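Local coordinates for protein oxalate oxidase 1 (Hordeum vulgare, PDB 1FI2) that oxidises oxalate with molecular oxygen to carbon dioxide and hydrogen peroxide, and also shows superoxide dismutase activity, as a manganese-containing homohexamer of the plant cell wall, at residues A[62-67]-A[72-77]; A[127-132]-A[147-152]; A[165-170]-A[177-182]. All blocks are in the same frame, centred on the assembly; numbering follows the deposited sequence.

Contact 1 of 3, residues A[62-67]-A[72-77]; sequences AEWPGT and VSMNRV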
ATOM      1  N   ALA A  62      -7.656   5.001 -20.021  1.00  4.48           N
ATOM      2  CA  ALA A  62      -8.363   4.689 -21.258  1.00  4.85           C
ATOM      3  C   ALA A  62      -7.996   5.653 -22.380  1.00  5.02           C
ATOM      4  O   ALA A  62      -8.040   5.275 -23.557  1.00  4.83           O
ATOM      5  CB  ALA A  62      -9.864   4.708 -21.004  1.00  4.56           C
ATOM      6  N   GLU A  63      -7.643   6.890 -22.048  1.00  5.13           N
ATOM      7  CA  GLU A  63      -7.266   7.892 -23.036  1.00  5.64           C
ATOM      8  C   GLU A  63      -5.760   8.085 -23.138  1.00  5.24           C
ATOM      9  O   GLU A  63      -5.249   8.574 -24.147  1.00  5.61           O
ATOM     10  CB  GLU A  63      -7.945   9.227 -22.696  1.00  7.16           C
ATOM     11  CG  GLU A  63      -9.457   9.187 -22.891  1.00  8.97           C
ATOM     12  CD  GLU A  63      -9.822   9.051 -24.360  1.00 10.62           C
ATOM     13  OE1 GLU A  63      -9.221   9.772 -25.185  1.00 12.19           O
ATOM     14  OE2 GLU A  63     -10.701   8.232 -24.689  1.00 12.20           O
ATOM     15  N   TRP A  64      -5.028   7.699 -22.102  1.00  4.47           N
ATOM     16  CA  TRP A  64      -3.572   7.802 -22.051  1.00  4.03           C
ATOM     17  C   TRP A  64      -3.025   6.501 -21.474  1.00  3.87           C
ATOM     18  O   TRP A  64      -2.742   6.393 -20.278  1.00  3.14           O
ATOM     19  CB  TRP A  64      -3.135   8.982 -21.190  1.00  4.20           C
ATOM     20  CG  TRP A  64      -1.716   9.441 -21.307  1.00  4.01           C
ATOM     21  CD1 TRP A  64      -0.751   8.990 -22.163  1.00  4.24           C
ATOM     22  CD2 TRP A  64      -1.112  10.523 -20.580  1.00  3.75           C
ATOM     23  NE1 TRP A  64       0.417   9.689 -21.987  1.00  4.35           N
ATOM     24  CE2 TRP A  64       0.216  10.648 -21.028  1.00  3.73           C
ATOM     25  CE3 TRP A  64      -1.569  11.389 -19.579  1.00  3.61           C
ATOM     26  CZ2 TRP A  64       1.099  11.598 -20.515  1.00  3.58           C
ATOM     27  CZ3 TRP A  64      -0.697  12.335 -19.073  1.00  3.21           C
ATOM     28  CH2 TRP A  64       0.619  12.431 -19.543  1.00  3.36           C
ATOM     29  N   PRO A  65      -2.885   5.483 -22.318  1.00  4.11           N
ATOM     30  CA  PRO A  65      -2.478   4.159 -21.880  1.00  3.98           C
ATOM     31  C   PRO A  65      -1.114   4.080 -21.237  1.00  3.32           C
ATOM     32  O   PRO A  65      -0.886   3.178 -20.419  1.00  3.47           O
ATOM     33  CB  PRO A  65      -2.588   3.265 -23.103  1.00  4.36           C
ATOM     34  CG  PRO A  65      -2.780   4.157 -24.265  1.00  5.09           C
ATOM     35  CD  PRO A  65      -3.226   5.498 -23.759  1.00  4.19           C
ATOM     36  N   GLY A  66      -0.204   5.014 -21.488  1.00  3.68           N
ATOM     37  CA  GLY A  66       1.107   5.046 -20.871  1.00  3.39           C
ATOM     38  C   GLY A  66       1.081   5.319 -19.372  1.00  3.26           C
ATOM     39  O   GLY A  66       2.084   5.082 -18.693  1.00  3.04           O
ATOM     40  N   THR A  67      -0.043   5.754 -18.808  1.00  2.98           N
ATOM     41  CA  THR A  67      -0.190   5.948 -17.378  1.00  3.11           C
ATOM     42  C   THR A  67      -0.385   4.633 -16.627  1.00  3.45           C
ATOM     43  O   THR A  67      -0.228   4.605 -15.399  1.00  3.14           O
ATOM     44  CB  THR A  67      -1.382   6.860 -17.015  1.00  3.29           C
ATOM     45  OG1 THR A  67      -2.613   6.274 -17.463  1.00  2.99           O
ATOM     46  CG2 THR A  67      -1.227   8.230 -17.654  1.00  3.00           C
ATOM     47  N   VAL A  72      -0.996   7.703 -11.718  1.00  2.92           N
ATOM     48  CA  VAL A  72      -1.397   9.076 -11.959  1.00  3.12           C
ATOM     49  C   VAL A  72      -2.234   9.202 -13.236  1.00  3.69           C
ATOM     50  O   VAL A  72      -2.284   8.304 -14.072  1.00  3.08           O
ATOM     51  CB  VAL A  72      -0.213  10.052 -12.123  1.00  3.45           C
ATOM     52  CG1 VAL A  72       0.540  10.346 -10.836  1.00  3.45           C
ATOM     53  CG2 VAL A  72       0.752   9.518 -13.181  1.00  3.62           C
ATOM     54  N   SER A  73      -2.961  10.313 -13.315  1.00  3.09           N
ATOM     55  CA  SER A  73      -3.748  10.657 -14.494  1.00  3.12           C
ATOM     56  C   SER A  73      -4.201  12.112 -14.379  1.00  3.07           C
ATOM     57  O   SER A  73      -3.976  12.745 -13.346  1.00  2.47           O
ATOM     58  CB  SER A  73      -4.940   9.730 -14.683  1.00  3.07           C
ATOM     59  OG  SER A  73      -5.940   9.969 -13.711  1.00  2.99           O
ATOM     60  N   MET A  74      -4.751  12.673 -15.454  1.00  3.84           N
ATOM     61  CA  MET A  74      -5.192  14.058 -15.453  1.00  4.19           C
ATOM     62  C   MET A  74      -6.536  14.219 -16.162  1.00  4.90           C
ATOM     63  O   MET A  74      -7.085  13.297 -16.754  1.00  4.68           O
ATOM     64  CB  MET A  74      -4.222  14.966 -16.220  1.00  4.77           C
ATOM     65  CG  MET A  74      -2.852  15.187 -15.622  1.00  5.85           C
ATOM     66  SD  MET A  74      -1.733  15.985 -16.787  1.00  6.61           S
ATOM     67  CE  MET A  74      -2.052  17.702 -16.460  1.00  7.31           C
ATOM     68  N   ASN A  75      -7.040  15.451 -16.133  1.00  5.49           N
ATOM     69  CA  ASN A  75      -8.165  15.825 -16.984  1.00  5.90           C
ATOM     70  C   ASN A  75      -8.245  17.348 -17.068  1.00  5.48           C
ATOM     71  O   ASN A  75      -7.651  18.046 -16.251  1.00  5.68           O
ATOM     72  CB  ASN A  75      -9.472  15.201 -16.567  1.00  7.49           C
ATOM     73  CG  ASN A  75     -10.258  15.701 -15.398  1.00  8.83           C
ATOM     74  OD1 ASN A  75     -10.994  14.906 -14.782  1.00 10.55           O
ATOM     75  ND2 ASN A  75     -10.185  16.976 -15.040  1.00  9.14           N
ATOM     76  N   ARG A  76      -8.956  17.823 -18.077  1.00  5.12           N
ATOM     77  CA  ARG A  76      -9.188  19.252 -18.265  1.00  5.03           C
ATOM     78  C   ARG A  76     -10.687  19.511 -18.194  1.00  4.78           C
ATOM     79  O   ARG A  76     -11.477  18.647 -18.588  1.00  4.60           O
ATOM     80  CB  ARG A  76      -8.624  19.699 -19.614  1.00  5.84           C
ATOM     81  CG  ARG A  76      -9.086  21.073 -20.067  1.00  6.12           C
ATOM     82  CD  ARG A  76      -8.481  21.450 -21.417  1.00  7.11           C
ATOM     83  NE  ARG A  76      -8.970  22.758 -21.836  1.00  8.05           N
ATOM     84  CZ  ARG A  76      -8.296  23.685 -22.501  1.00  8.60           C
ATOM     85  NH1 ARG A  76      -7.037  23.492 -22.861  1.00  9.26           N
ATOM     86  NH2 ARG A  76      -8.894  24.834 -22.801  1.00  9.14           N
ATOM     87  N   VAL A  77     -11.107  20.593 -17.537  1.00  3.99           N
ATOM     88  CA  VAL A  77     -12.529  20.932 -17.497  1.00  4.52           C
ATOM     89  C   VAL A  77     -12.707  22.381 -17.957  1.00  4.48           C
ATOM     90  O   VAL A  77     -12.043  23.285 -17.452  1.00  4.11           O
ATOM     91  CB  VAL A  77     -13.197  20.751 -16.126  1.00  4.04           C
ATOM     92  CG1 VAL A  77     -14.708  20.928 -16.237  1.00  4.58           C
ATOM     93  CG2 VAL A  77     -12.909  19.387 -15.505  1.00  4.21           C
TER
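In the beta-jellyroll of this cupin, the loop that leads into strand 73-79 folds back on the strand's start, so that Thr67 meets Val72 and Trp64 meets Met74. The loop makes a short 3-10 turn over residues 65-67, tied by the backbone bond from Thr67 N to Trp64 O (3.1 Å). Trp64 O has a second donor, Thr67 OG1 at 2.8 Å, which approaches almost head-on, with a C=O...O angle of 169°. The torsion that sets this up is chi1 of Thr67 (62°): it places OG1 between the backbone N and the carbonyl carbon, within reach of Trp64 O, and leaves CG2 beside the backbone N, lying 3.5 Å above one face of the Trp64 indole and offset toward its rim. Across the contact, Thr67 turns its CB toward the backbone just ahead of the strand, 3.4 Å from Val72 O. Val72 O is buried here without a polar partner and meets CB and CG2 of Thr67. An alanine here, lacking OG1 and CG2, would probably leave Trp64 O with the backbone N as its one donor from the turn and open a gap over the indole face. The indole also packs on Leu59 of strand 54-59 and on Thr128 of the second subunit, while Met74 packs on Ile96 of that subunit, so this corner helps line the interface with the second subunit. The neighbouring strand residue, Asn75, belongs to the oxalate site, which ties the strand to the active centre. Met74 closes the contact from the strand side: its SD comes to the edge of the indole, near the ring plane, 4.4 Å from Trp64 CZ3.

Contact 2 of 3, residues A[127-132]-A[147-152]; sequences ETFVIP and AYMVVS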
ATOM      1  N   GLU A 127      -3.978  29.726  -9.296  1.00  4.35           N
ATOM      2  CA  GLU A 127      -4.273  29.290  -7.933  1.00  4.46           C
ATOM      3  C   GLU A 127      -4.677  27.823  -7.933  1.00  4.09           C
ATOM      4  O   GLU A 127      -5.241  27.332  -8.916  1.00  4.04           O
ATOM      5  CB  GLU A 127      -5.342  30.194  -7.323  1.00  5.23           C
ATOM      6  CG  GLU A 127      -4.958  31.674  -7.372  1.00  6.72           C
ATOM      7  CD  GLU A 127      -5.882  32.519  -6.517  1.00  7.58           C
ATOM      8  OE1 GLU A 127      -7.114  32.389  -6.642  1.00  7.70           O
ATOM      9  OE2 GLU A 127      -5.377  33.318  -5.696  1.00  9.26           O
ATOM     10  N   THR A 128      -4.369  27.116  -6.851  1.00  3.71           N
ATOM     11  CA  THR A 128      -4.621  25.679  -6.777  1.00  3.83           C
ATOM     12  C   THR A 128      -5.551  25.252  -5.652  1.00  3.67           C
ATOM     13  O   THR A 128      -5.808  25.986  -4.701  1.00  3.67           O
ATOM     14  CB  THR A 128      -3.278  24.929  -6.592  1.00  3.80           C
ATOM     15  OG1 THR A 128      -2.607  25.485  -5.453  1.00  4.05           O
ATOM     16  CG2 THR A 128      -2.376  25.058  -7.809  1.00  4.45           C
ATOM     17  N   PHE A 129      -6.043  24.018  -5.773  1.00  3.70           N
ATOM     18  CA  PHE A 129      -6.948  23.420  -4.807  1.00  3.65           C
ATOM     19  C   PHE A 129      -6.687  21.919  -4.669  1.00  3.99           C
ATOM     20  O   PHE A 129      -6.122  21.292  -5.564  1.00  3.66           O
ATOM     21  CB  PHE A 129      -8.408  23.635  -5.212  1.00  4.29           C
ATOM     22  CG  PHE A 129      -8.817  23.084  -6.548  1.00  3.92           C
ATOM     23  CD1 PHE A 129      -9.226  21.769  -6.691  1.00  4.05           C
ATOM     24  CD2 PHE A 129      -8.807  23.892  -7.674  1.00  4.18           C
ATOM     25  CE1 PHE A 129      -9.606  21.273  -7.921  1.00  4.25           C
ATOM     26  CE2 PHE A 129      -9.186  23.406  -8.913  1.00  4.19           C
ATOM     27  CZ  PHE A 129      -9.583  22.089  -9.033  1.00  4.17           C
ATOM     28  N   VAL A 130      -7.131  21.350  -3.550  1.00  4.11           N
ATOM     29  CA  VAL A 130      -6.945  19.910  -3.342  1.00  5.44           C
ATOM     30  C   VAL A 130      -8.223  19.297  -2.789  1.00  4.78           C
ATOM     31  O   VAL A 130      -8.890  19.849  -1.913  1.00  5.59           O
ATOM     32  CB  VAL A 130      -5.702  19.624  -2.492  1.00  7.15           C
ATOM     33  CG1 VAL A 130      -5.863  20.087  -1.058  1.00  8.23           C
ATOM     34  CG2 VAL A 130      -5.342  18.141  -2.541  1.00  8.04           C
ATOM     35  N   ILE A 131      -8.622  18.161  -3.361  1.00  4.14           N
ATOM     36  CA  ILE A 131      -9.835  17.465  -2.954  1.00  3.89           C
ATOM     37  C   ILE A 131      -9.487  16.086  -2.394  1.00  3.51           C
ATOM     38  O   ILE A 131      -9.144  15.186  -3.162  1.00  3.04           O
ATOM     39  CB  ILE A 131     -10.768  17.172  -4.152  1.00  4.12           C
ATOM     40  CG1 ILE A 131     -10.919  18.333  -5.126  1.00  4.62           C
ATOM     41  CG2 ILE A 131     -12.119  16.684  -3.640  1.00  3.35           C
ATOM     42  CD1 ILE A 131     -11.731  19.511  -4.663  1.00  4.83           C
ATOM     43  N   PRO A 132      -9.621  15.887  -1.093  1.00  3.32           N
ATOM     44  CA  PRO A 132      -9.338  14.602  -0.483  1.00  4.05           C
ATOM     45  C   PRO A 132     -10.167  13.483  -1.086  1.00  4.53           C
ATOM     46  O   PRO A 132     -11.324  13.607  -1.464  1.00  3.81           O
ATOM     47  CB  PRO A 132      -9.631  14.792   0.998  1.00  4.16           C
ATOM     48  CG  PRO A 132      -9.656  16.260   1.223  1.00  4.27           C
ATOM     49  CD  PRO A 132     -10.037  16.894  -0.092  1.00  3.68           C
ATOM     50  N   ALA A 147     -14.126  29.685 -18.383  1.00 10.45           N
ATOM     51  CA  ALA A 147     -13.045  29.349 -17.460  1.00  9.30           C
ATOM     52  C   ALA A 147     -12.525  27.942 -17.742  1.00  8.57           C
ATOM     53  O   ALA A 147     -13.235  27.159 -18.376  1.00  8.37           O
ATOM     54  CB  ALA A 147     -13.519  29.451 -16.019  1.00  9.12           C
ATOM     55  N   TYR A 148     -11.291  27.657 -17.325  1.00  8.44           N
ATOM     56  CA  TYR A 148     -10.798  26.286 -17.499  1.00  8.51           C
ATOM     57  C   TYR A 148      -9.753  25.956 -16.440  1.00  7.29           C
ATOM     58  O   TYR A 148      -9.072  26.830 -15.908  1.00  6.72           O
ATOM     59  CB  TYR A 148     -10.336  26.012 -18.909  1.00 10.91           C
ATOM     60  CG  TYR A 148      -8.914  26.189 -19.350  1.00 12.72           C
ATOM     61  CD1 TYR A 148      -7.979  25.167 -19.202  1.00 13.60           C
ATOM     62  CD2 TYR A 148      -8.484  27.363 -19.957  1.00 13.67           C
ATOM     63  CE1 TYR A 148      -6.669  25.319 -19.622  1.00 14.22           C
ATOM     64  CE2 TYR A 148      -7.179  27.533 -20.380  1.00 14.36           C
ATOM     65  CZ  TYR A 148      -6.278  26.504 -20.212  1.00 14.69           C
ATOM     66  OH  TYR A 148      -4.974  26.667 -20.628  1.00 15.55           O
ATOM     67  N   MET A 149      -9.706  24.675 -16.090  1.00  5.59           N
ATOM     68  CA  MET A 149      -8.759  24.162 -15.113  1.00  5.05           C
ATOM     69  C   MET A 149      -8.187  22.832 -15.598  1.00  4.64           C
ATOM     70  O   MET A 149      -8.786  22.161 -16.439  1.00  4.85           O
ATOM     71  CB  MET A 149      -9.439  23.938 -13.758  1.00  4.53           C
ATOM     72  CG  MET A 149     -10.588  22.951 -13.808  1.00  4.25           C
ATOM     73  SD  MET A 149     -11.428  22.709 -12.238  1.00  3.73           S
ATOM     74  CE  MET A 149     -12.357  21.208 -12.575  1.00  4.46           C
ATOM     75  N   VAL A 150      -6.993  22.495 -15.145  1.00  4.70           N
ATOM     76  CA  VAL A 150      -6.356  21.210 -15.410  1.00  4.78           C
ATOM     77  C   VAL A 150      -6.037  20.578 -14.054  1.00  4.80           C
ATOM     78  O   VAL A 150      -5.444  21.254 -13.209  1.00  5.00           O
ATOM     79  CB  VAL A 150      -5.079  21.340 -16.252  1.00  4.96           C
ATOM     80  CG1 VAL A 150      -4.403  19.983 -16.410  1.00  5.42           C
ATOM     81  CG2 VAL A 150      -5.355  21.931 -17.630  1.00  5.39           C
ATOM     82  N   VAL A 151      -6.483  19.346 -13.825  1.00  4.98           N
ATOM     83  CA  VAL A 151      -6.259  18.676 -12.554  1.00  4.83           C
ATOM     84  C   VAL A 151      -5.508  17.358 -12.737  1.00  5.01           C
ATOM     85  O   VAL A 151      -5.523  16.752 -13.809  1.00  5.00           O
ATOM     86  CB  VAL A 151      -7.570  18.404 -11.792  1.00  5.11           C
ATOM     87  CG1 VAL A 151      -8.468  19.632 -11.695  1.00  5.31           C
ATOM     88  CG2 VAL A 151      -8.349  17.253 -12.417  1.00  5.10           C
ATOM     89  N   SER A 152      -4.896  16.894 -11.653  1.00  3.98           N
ATOM     90  CA  SER A 152      -4.196  15.621 -11.627  1.00  3.70           C
ATOM     91  C   SER A 152      -4.805  14.770 -10.513  1.00  3.61           C
ATOM     92  O   SER A 152      -5.419  15.300  -9.590  1.00  3.27           O
ATOM     93  CB  SER A 152      -2.700  15.778 -11.387  1.00  4.00           C
ATOM     94  OG  SER A 152      -2.076  16.516 -12.421  1.00  4.74           O
TER
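Within one of the two sheets of the cupin jellyroll, Phe129 of strand 128-131 reaches past the intervening strand 95-101 to Met149 and Val151 of strand 147-153. The two strands are not neighbours, and only side chains bridge them, with CA atoms of Phe129 and Val151 9.1 Å apart. The first interaction is Met-aromatic. Met149 SD sits at the rim of the Phe129 ring, 5.0 Å from its centroid and 75° off the ring normal, so the sulfur meets the C-H edge and not the pi face. Beyond CG the methionine chain runs extended (chi2 -178°), which carries SD out from its strand to cross the phenyl group at about a right angle. The second interaction is apolar: the CG1 methyl of Val151 comes obliquely against the same ring. These side chains belong to the barrel interior, where Phe129 also touches Val106 and Met149 touches Leu104 and Gln139 of the facing sheet. Val151 lies next to the oxalate-site residues Glu95 and Asn75, its side chain about 6 Å from the manganese ion, so the cluster flanks the active centre. On the far edge, Thr128 and Phe129 pair antiparallel with a strand of the second subunit, and the sheet runs on across that interface. Both partners come closest at Phe129 CZ, 3.7 Å from Met149 SD and 3.8 Å from Val151 CG1.

Contact 3 of 3, residues A[165-170]-A[177-182]; sequences LTLFGS and PVLTKA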
ATOM      1  N   LEU A 165     -26.793  13.076 -11.530  1.00  4.52           N
ATOM      2  CA  LEU A 165     -27.053  12.043 -12.530  1.00  4.67           C
ATOM      3  C   LEU A 165     -27.202  10.658 -11.919  1.00  5.05           C
ATOM      4  O   LEU A 165     -28.088   9.904 -12.335  1.00  4.84           O
ATOM      5  CB  LEU A 165     -25.964  12.059 -13.603  1.00  4.48           C
ATOM      6  CG  LEU A 165     -26.057  11.017 -14.720  1.00  4.60           C
ATOM      7  CD1 LEU A 165     -27.318  11.212 -15.547  1.00  4.83           C
ATOM      8  CD2 LEU A 165     -24.822  11.084 -15.612  1.00  4.99           C
ATOM      9  N   THR A 166     -26.398  10.304 -10.922  1.00  5.00           N
ATOM     10  CA  THR A 166     -26.519   8.986 -10.300  1.00  5.15           C
ATOM     11  C   THR A 166     -27.800   8.863  -9.489  1.00  5.26           C
ATOM     12  O   THR A 166     -28.490   7.839  -9.537  1.00  5.10           O
ATOM     13  CB  THR A 166     -25.289   8.683  -9.424  1.00  5.18           C
ATOM     14  OG1 THR A 166     -24.114   8.741 -10.250  1.00  4.98           O
ATOM     15  CG2 THR A 166     -25.392   7.307  -8.790  1.00  5.36           C
ATOM     16  N   LEU A 167     -28.161   9.905  -8.746  1.00  5.70           N
ATOM     17  CA  LEU A 167     -29.361   9.893  -7.933  1.00  6.08           C
ATOM     18  C   LEU A 167     -30.661   9.809  -8.733  1.00  5.67           C
ATOM     19  O   LEU A 167     -31.589   9.103  -8.326  1.00  5.66           O
ATOM     20  CB  LEU A 167     -29.507  11.181  -7.125  1.00  7.12           C
ATOM     21  CG  LEU A 167     -29.135  11.345  -5.674  1.00  8.03           C
ATOM     22  CD1 LEU A 167     -29.908  12.547  -5.105  1.00  8.08           C
ATOM     23  CD2 LEU A 167     -29.409  10.134  -4.797  1.00  7.63           C
ATOM     24  N   PHE A 168     -30.749  10.577  -9.817  1.00  5.69           N
ATOM     25  CA  PHE A 168     -31.972  10.655 -10.593  1.00  5.77           C
ATOM     26  C   PHE A 168     -31.965  10.003 -11.959  1.00  5.98           C
ATOM     27  O   PHE A 168     -33.066   9.871 -12.520  1.00  6.29           O
ATOM     28  CB  PHE A 168     -32.347  12.151 -10.745  1.00  5.71           C
ATOM     29  CG  PHE A 168     -32.478  12.851  -9.415  1.00  5.70           C
ATOM     30  CD1 PHE A 168     -31.569  13.825  -9.038  1.00  5.74           C
ATOM     31  CD2 PHE A 168     -33.495  12.517  -8.539  1.00  5.62           C
ATOM     32  CE1 PHE A 168     -31.679  14.463  -7.815  1.00  5.63           C
ATOM     33  CE2 PHE A 168     -33.613  13.146  -7.314  1.00  5.93           C
ATOM     34  CZ  PHE A 168     -32.699  14.120  -6.951  1.00  5.69           C
ATOM     35  N   GLY A 169     -30.827   9.577 -12.492  1.00  5.54           N
ATOM     36  CA  GLY A 169     -30.793   9.008 -13.827  1.00  5.54           C
ATOM     37  C   GLY A 169     -29.883   7.803 -13.990  1.00  5.47           C
ATOM     38  O   GLY A 169     -29.282   7.634 -15.057  1.00  5.52           O
ATOM     39  N   SER A 170     -29.742   6.999 -12.937  1.00  5.50           N
ATOM     40  CA  SER A 170     -28.909   5.794 -13.027  1.00  5.23           C
ATOM     41  C   SER A 170     -29.547   4.821 -14.000  1.00  5.67           C
ATOM     42  O   SER A 170     -30.695   5.050 -14.415  1.00  6.00           O
ATOM     43  CB  SER A 170     -28.703   5.169 -11.653  1.00  4.96           C
ATOM     44  OG  SER A 170     -29.903   4.833 -10.980  1.00  5.15           O
ATOM     45  N   PRO A 177     -40.149   5.642  -4.589  1.00  7.57           N
ATOM     46  CA  PRO A 177     -40.407   5.489  -3.167  1.00  7.32           C
ATOM     47  C   PRO A 177     -39.148   5.471  -2.318  1.00  7.13           C
ATOM     48  O   PRO A 177     -39.160   5.874  -1.147  1.00  7.07           O
ATOM     49  CB  PRO A 177     -41.184   4.177  -3.069  1.00  7.55           C
ATOM     50  CG  PRO A 177     -41.798   4.007  -4.420  1.00  7.62           C
ATOM     51  CD  PRO A 177     -40.742   4.524  -5.371  1.00  7.73           C
ATOM     52  N   VAL A 178     -38.026   4.957  -2.835  1.00  6.20           N
ATOM     53  CA  VAL A 178     -36.757   5.013  -2.117  1.00  6.21           C
ATOM     54  C   VAL A 178     -36.319   6.476  -2.009  1.00  5.83           C
ATOM     55  O   VAL A 178     -35.912   6.942  -0.944  1.00  6.49           O
ATOM     56  CB  VAL A 178     -35.647   4.192  -2.793  1.00  6.03           C
ATOM     57  CG1 VAL A 178     -34.295   4.405  -2.116  1.00  6.56           C
ATOM     58  CG2 VAL A 178     -35.990   2.708  -2.789  1.00  6.21           C
ATOM     59  N   LEU A 179     -36.422   7.197  -3.123  1.00  5.84           N
ATOM     60  CA  LEU A 179     -36.037   8.598  -3.166  1.00  6.22           C
ATOM     61  C   LEU A 179     -36.977   9.522  -2.410  1.00  6.89           C
ATOM     62  O   LEU A 179     -36.473  10.557  -1.965  1.00  7.23           O
ATOM     63  CB  LEU A 179     -35.884   9.079  -4.613  1.00  5.78           C
ATOM     64  CG  LEU A 179     -34.689   8.517  -5.389  1.00  5.64           C
ATOM     65  CD1 LEU A 179     -34.755   8.974  -6.838  1.00  6.14           C
ATOM     66  CD2 LEU A 179     -33.372   8.940  -4.752  1.00  5.70           C
ATOM     67  N   THR A 180     -38.260   9.218  -2.249  1.00  6.80           N
ATOM     68  CA  THR A 180     -39.139  10.098  -1.484  1.00  6.85           C
ATOM     69  C   THR A 180     -38.855   9.986   0.013  1.00  6.91           C
ATOM     70  O   THR A 180     -38.949  10.974   0.742  1.00  7.18           O
ATOM     71  CB  THR A 180     -40.637   9.863  -1.737  1.00  7.01           C
ATOM     72  OG1 THR A 180     -40.976   8.512  -1.406  1.00  7.58           O
ATOM     73  CG2 THR A 180     -41.002  10.129  -3.188  1.00  7.45           C
ATOM     74  N   LYS A 181     -38.479   8.799   0.483  1.00  6.61           N
ATOM     75  CA  LYS A 181     -38.136   8.603   1.884  1.00  6.82           C
ATOM     76  C   LYS A 181     -36.803   9.281   2.195  1.00  6.97           C
ATOM     77  O   LYS A 181     -36.643   9.921   3.229  1.00  7.22           O
ATOM     78  CB  LYS A 181     -38.047   7.114   2.232  1.00  7.45           C
ATOM     79  CG  LYS A 181     -37.804   6.826   3.702  1.00  8.22           C
ATOM     80  CD  LYS A 181     -39.007   7.202   4.559  1.00  9.24           C
ATOM     81  CE  LYS A 181     -38.726   6.889   6.022  1.00 10.12           C
ATOM     82  NZ  LYS A 181     -37.582   7.700   6.524  1.00 11.98           N
ATOM     83  N   ALA A 182     -35.855   9.154   1.271  1.00  6.71           N
ATOM     84  CA  ALA A 182     -34.529   9.721   1.433  1.00  6.58           C
ATOM     85  C   ALA A 182     -34.490  11.237   1.293  1.00  6.75           C
ATOM     86  O   ALA A 182     -33.724  11.875   2.017  1.00  6.87           O
ATOM     87  CB  ALA A 182     -33.577   9.099   0.413  1.00  6.73           C
TER
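Leu179 of helix 176-183 pushes its two methyl groups against Leu167 and Phe168 of helix 163-169, joining the first two helices of the C-terminal helical region that follows the jellyroll. This is the tight part. Leu179 CD1 rests 3.5 Å from the backbone Leu167 O, and 4.1 Å separates it from Phe168 CD2, which it meets obliquely. The other branch, Leu179 CD2, lies 4.1 Å from Leu167 CD2. With CG beside its own backbone N (chi1 -70°), Leu179 spreads both methyls toward the partner helix. Leu167 in turn lays its CB over one face of the Phe168 ring, 3.8 Å above the plane and toward the rim. Helix 187-196 completes the packing through Val190, Leu193 and Lys194. The solvent side of helix 176-183 is looser, with Pro177 exposed and Thr180 partly so. Lys181 is also partly exposed, but its NZ is held by hydrogen bonds to Pro51 O and Asn52 O of the third subunit. With methyls, a ring and the carbon contact to Leu167 O, the two helices are held by shape and burial, and no directional bond between these segments fixes their spacing.

How the contacts relate
Contacts 1 and 2 share one sheet of the jellyroll, since strands 73-79 and 147-153 are neighbours in it. They touch directly: Asn75 O and Val151 N are 3.0 Å apart, as are Val77 N and Met149 O, both probable hydrogen bonds. Both also border the second subunit. Contact 3 lies on the opposite side of the chain's centre, its centre about 31 Å from that of contact 1 and about 29 Å from that of contact 2, and faces the third subunit. All three bury their touching residues, but contact 3 sits farther out, between helices. Methionine sulfur meets a ring edge in contacts 1 and 2, whereas contact 3 relies on leucine methyls. Contact 1 adds a hydroxyl-braced 3-10 turn.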